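Local coordinates for Lmo2241 protein (Listeria monocytogenes, PDB 4HAM) that probably binds DNA as a GntR-family transcription regulator, pairing a winged helix-turn-helix domain with helices that follow it, at residues V27-I38 with K74-T82. Residues are numbered along the deposited sequence; the frame is centred on the assembly and turned at random.
Sequences VVKGVLQEGEKI and KGTFIANQT
Ile78 of the wing strand 75-78 packs into the bend that leads from helix 15-29 to the short strand 37-38, the edge of the small antiparallel sheet in this GntR-type winged helix-turn-helix domain. Its chi1 of -59° sets CG1 anti to the carbonyl carbon, and a bend at chi2 (-54°) brings CD1 to 3.8 Å from Ile38 CG2, the side chains crossing at about a right angle, while Ile78 CG2 slides past Val27 CG2. Backbone bonds bracket the residue: Ile78 N donates to Glu36 O, and Ile78 O accepts from Gly35 N in the type II turn 33-36. On the sheet face of Lys37 and Phe77, the extended lysine chain crosses the Phe77 side chain obliquely, Lys37 CB lying 3.7 Å from Phe77 CE1, before NZ makes a weak 3.4 Å bond to Lys74 O. A water joins Ile38 O to Thr76 N. Beyond the strand, Glu34, in one of two conformers, gathers the chain through OE2: Gln81 N meets it from above the carboxylate plane at 2.9 Å, nearly straight (167°). Less certainly, since Thr82 is poorly ordered, Thr82 N comes from the syn side, tilted and more bent, and Thr82 OG1 meets the syn lone pair at 2.8 Å.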
loop_
_atom_site.group_PDB
_atom_site.type_symbol
_atom_site.label_atom_id
_atom_site.label_comp_id
_atom_site.label_asym_id
_atom_site.label_seq_id
_atom_site.Cartn_x
_atom_site.Cartn_y
_atom_site.Cartn_z
ATOM N N VAL A 27 18.007 8.235 -0.802
ATOM C CA VAL A 27 18.563 8.321 0.537
ATOM C C VAL A 27 18.874 6.921 1.044
ATOM O O VAL A 27 19.969 6.678 1.557
ATOM C CB VAL A 27 17.626 9.058 1.529
ATOM C CG1 VAL A 27 18.154 8.945 2.949
ATOM C CG2 VAL A 27 17.465 10.509 1.125
ATOM N N VAL A 28 17.934 5.993 0.880
ATOM C CA VAL A 28 18.178 4.609 1.292
ATOM C C VAL A 28 19.426 4.018 0.630
ATOM O O VAL A 28 20.213 3.338 1.280
ATOM C CB VAL A 28 16.956 3.705 1.025
ATOM C CG1 VAL A 28 17.332 2.233 1.173
ATOM C CG2 VAL A 28 15.813 4.080 1.973
ATOM N N LYS A 29 19.606 4.295 -0.660
ATOM C CA LYS A 29 20.766 3.814 -1.407
ATOM C C LYS A 29 22.083 4.446 -0.991
ATOM O O LYS A 29 23.146 3.927 -1.324
ATOM C CB LYS A 29 20.602 4.088 -2.904
ATOM C CG LYS A 29 19.538 3.255 -3.594
ATOM C CD LYS A 29 19.464 3.617 -5.070
ATOM C CE LYS A 29 18.100 3.260 -5.664
ATOM N NZ LYS A 29 17.745 1.835 -5.422
ATOM N N GLY A 30 22.021 5.585 -0.310
ATOM C CA GLY A 30 23.243 6.318 -0.001
ATOM C C GLY A 30 23.690 7.220 -1.143
ATOM O O GLY A 30 24.744 7.853 -1.073
ATOM N N VAL A 31 22.878 7.300 -2.193
ATOM C CA VAL A 31 23.170 8.200 -3.297
ATOM C C VAL A 31 23.002 9.622 -2.801
ATOM O O VAL A 31 23.757 10.516 -3.192
ATOM C CB VAL A 31 22.252 7.944 -4.512
ATOM C CG1 VAL A 31 22.293 9.115 -5.482
ATOM C CG2 VAL A 31 22.655 6.641 -5.199
ATOM N N LEU A 32 22.002 9.817 -1.943
ATOM C CA LEU A 32 21.844 11.064 -1.189
ATOM C C LEU A 32 22.226 10.811 0.273
ATOM O O LEU A 32 21.793 9.830 0.881
ATOM C CB LEU A 32 20.409 11.581 -1.298
ATOM C CG LEU A 32 19.999 12.143 -2.662
ATOM C CD1 LEU A 32 18.474 12.369 -2.744
ATOM C CD2 LEU A 32 20.752 13.442 -2.911
ATOM N N GLN A 33 23.053 11.689 0.830
ATOM C CA GLN A 33 23.557 11.514 2.190
ATOM C C GLN A 33 23.013 12.620 3.083
ATOM O O GLN A 33 22.683 13.687 2.596
ATOM C CB GLN A 33 25.082 11.605 2.189
ATOM C CG GLN A 33 25.781 10.518 1.390
ATOM C CD GLN A 33 27.287 10.683 1.397
ATOM O OE1 GLN A 33 27.821 11.673 0.881
ATOM N NE2 GLN A 33 27.984 9.722 1.998
ATOM N N GLU A 34 22.950 12.355 4.386
ATOM C CA GLU A 34 22.553 13.357 5.370
ATOM C C GLU A 34 23.333 14.645 5.128
ATOM O O GLU A 34 24.543 14.606 4.893
ATOM C CB GLU A 34 22.806 12.833 6.793
ATOM C CG GLU A 34 22.461 13.820 7.906
ATOM C CD GLU A 34 22.658 13.244 9.306
ATOM O OE1 GLU A 34 22.838 14.037 10.261
ATOM O OE2 GLU A 34 22.626 12.003 9.455
ATOM N N GLY A 35 22.638 15.779 5.131
ATOM C CA GLY A 35 23.311 17.063 5.000
ATOM C C GLY A 35 23.546 17.481 3.559
ATOM O O GLY A 35 23.927 18.619 3.300
ATOM N N GLU A 36 23.330 16.574 2.610
ATOM C CA GLU A 36 23.598 16.910 1.217
ATOM C C GLU A 36 22.594 17.937 0.672
ATOM O O GLU A 36 21.399 17.837 0.916
ATOM C CB GLU A 36 23.590 15.645 0.356
ATOM C CG GLU A 36 23.846 15.880 -1.103
ATOM C CD GLU A 36 24.166 14.587 -1.838
ATOM O OE1 GLU A 36 24.320 13.537 -1.174
ATOM O OE2 GLU A 36 24.256 14.615 -3.080
ATOM N N LYS A 37 23.087 18.925 -0.062
ATOM C CA LYS A 37 22.202 19.944 -0.623
ATOM C C LYS A 37 21.583 19.405 -1.904
ATOM O O LYS A 37 22.304 18.929 -2.775
ATOM C CB LYS A 37 22.997 21.219 -0.928
ATOM C CG LYS A 37 22.163 22.352 -1.519
ATOM C CD LYS A 37 22.980 23.647 -1.616
ATOM C CE LYS A 37 22.132 24.787 -2.155
ATOM N NZ LYS A 37 22.822 26.106 -2.072
ATOM N N ILE A 38 20.256 19.462 -2.015
ATOM C CA ILE A 38 19.600 19.030 -3.239
ATOM C C ILE A 38 19.131 20.246 -4.040
ATOM O O ILE A 38 19.288 21.388 -3.614
ATOM C CB ILE A 38 18.423 18.057 -2.979
ATOM C CG1 ILE A 38 17.319 18.730 -2.164
ATOM C CG2 ILE A 38 18.921 16.806 -2.250
ATOM C CD1 ILE A 38 16.109 17.814 -1.898
ATOM N N LYS A 74 19.191 29.504 2.285
ATOM C CA LYS A 74 20.386 28.665 2.292
ATOM C C LYS A 74 20.220 27.466 1.366
ATOM O O LYS A 74 21.169 27.050 0.726
ATOM C CB LYS A 74 20.703 28.169 3.705
ATOM C CG LYS A 74 20.957 29.280 4.740
ATOM C CD LYS A 74 22.199 30.087 4.414
ATOM C CE LYS A 74 22.688 30.875 5.624
ATOM N NZ LYS A 74 21.933 32.148 5.824
ATOM N N GLY A 75 19.023 26.892 1.324
ATOM C CA GLY A 75 18.758 25.789 0.412
ATOM C C GLY A 75 17.989 24.652 1.045
ATOM O O GLY A 75 17.487 24.773 2.170
ATOM N N THR A 76 17.896 23.537 0.320
ATOM C CA THR A 76 17.181 22.368 0.813
ATOM C C THR A 76 18.183 21.227 0.935
ATOM O O THR A 76 18.978 21.000 0.024
ATOM C CB THR A 76 16.041 21.977 -0.152
ATOM O OG1 THR A 76 15.148 23.087 -0.296
ATOM C CG2 THR A 76 15.268 20.766 0.375
ATOM N N PHE A 77 18.145 20.519 2.061
ATOM C CA PHE A 77 19.172 19.530 2.389
ATOM C C PHE A 77 18.522 18.232 2.816
ATOM O O PHE A 77 17.381 18.232 3.277
ATOM C CB PHE A 77 20.045 20.036 3.539
ATOM C CG PHE A 77 20.662 21.376 3.278
ATOM C CD1 PHE A 77 21.888 21.474 2.625
ATOM C CD2 PHE A 77 19.997 22.540 3.640
ATOM C CE1 PHE A 77 22.453 22.713 2.361
ATOM C CE2 PHE A 77 20.555 23.784 3.387
ATOM C CZ PHE A 77 21.778 23.876 2.743
ATOM N N ILE A 78 19.248 17.125 2.684
ATOM C CA ILE A 78 18.778 15.871 3.250
ATOM C C ILE A 78 18.862 15.954 4.782
ATOM O O ILE A 78 19.881 16.359 5.338
ATOM C CB ILE A 78 19.590 14.666 2.731
ATOM C CG1 ILE A 78 19.490 14.577 1.205
ATOM C CG2 ILE A 78 19.125 13.372 3.396
ATOM C CD1 ILE A 78 18.049 14.553 0.654
ATOM N N ALA A 79 17.782 15.586 5.461
ATOM C CA ALA A 79 17.704 15.754 6.916
ATOM C C ALA A 79 18.481 14.686 7.665
ATOM O O ALA A 79 18.933 13.711 7.070
ATOM C CB ALA A 79 16.239 15.760 7.358
ATOM N N ASN A 80 18.645 14.884 8.972
ATOM C CA ASN A 80 19.345 13.922 9.809
ATOM C C ASN A 80 18.834 12.502 9.613
ATOM O O ASN A 80 17.626 12.259 9.589
ATOM C CB ASN A 80 19.282 14.327 11.288
ATOM C CG ASN A 80 19.812 13.245 12.208
ATOM O OD1 ASN A 80 19.102 12.293 12.533
ATOM N ND2 ASN A 80 21.065 13.385 12.635
ATOM N N GLN A 81 19.770 11.573 9.447
ATOM C CA GLN A 81 19.443 10.187 9.142
ATOM C C GLN A 81 20.032 9.254 10.191
ATOM O O GLN A 81 19.542 8.144 10.392
ATOM C CB GLN A 81 19.980 9.801 7.755
ATOM C CG GLN A 81 19.345 10.560 6.590
ATOM C CD GLN A 81 17.873 10.251 6.439
ATOM O OE1 GLN A 81 17.447 9.105 6.613
ATOM N NE2 GLN A 81 17.084 11.267 6.123
ATOM N N THR A 82 21.086 9.714 10.856
ATOM C CA THR A 82 21.841 8.875 11.784
ATOM C C THR A 82 21.043 8.437 13.010
ATOM O O THR A 82 20.795 7.247 13.200
ATOM C CB THR A 82 23.149 9.558 12.242
ATOM O OG1 THR A 82 23.044 10.975 12.057
ATOM C CG2 THR A 82 24.334 9.035 11.443
HETATM O O HOH W 1 18.656 23.749 -2.326
#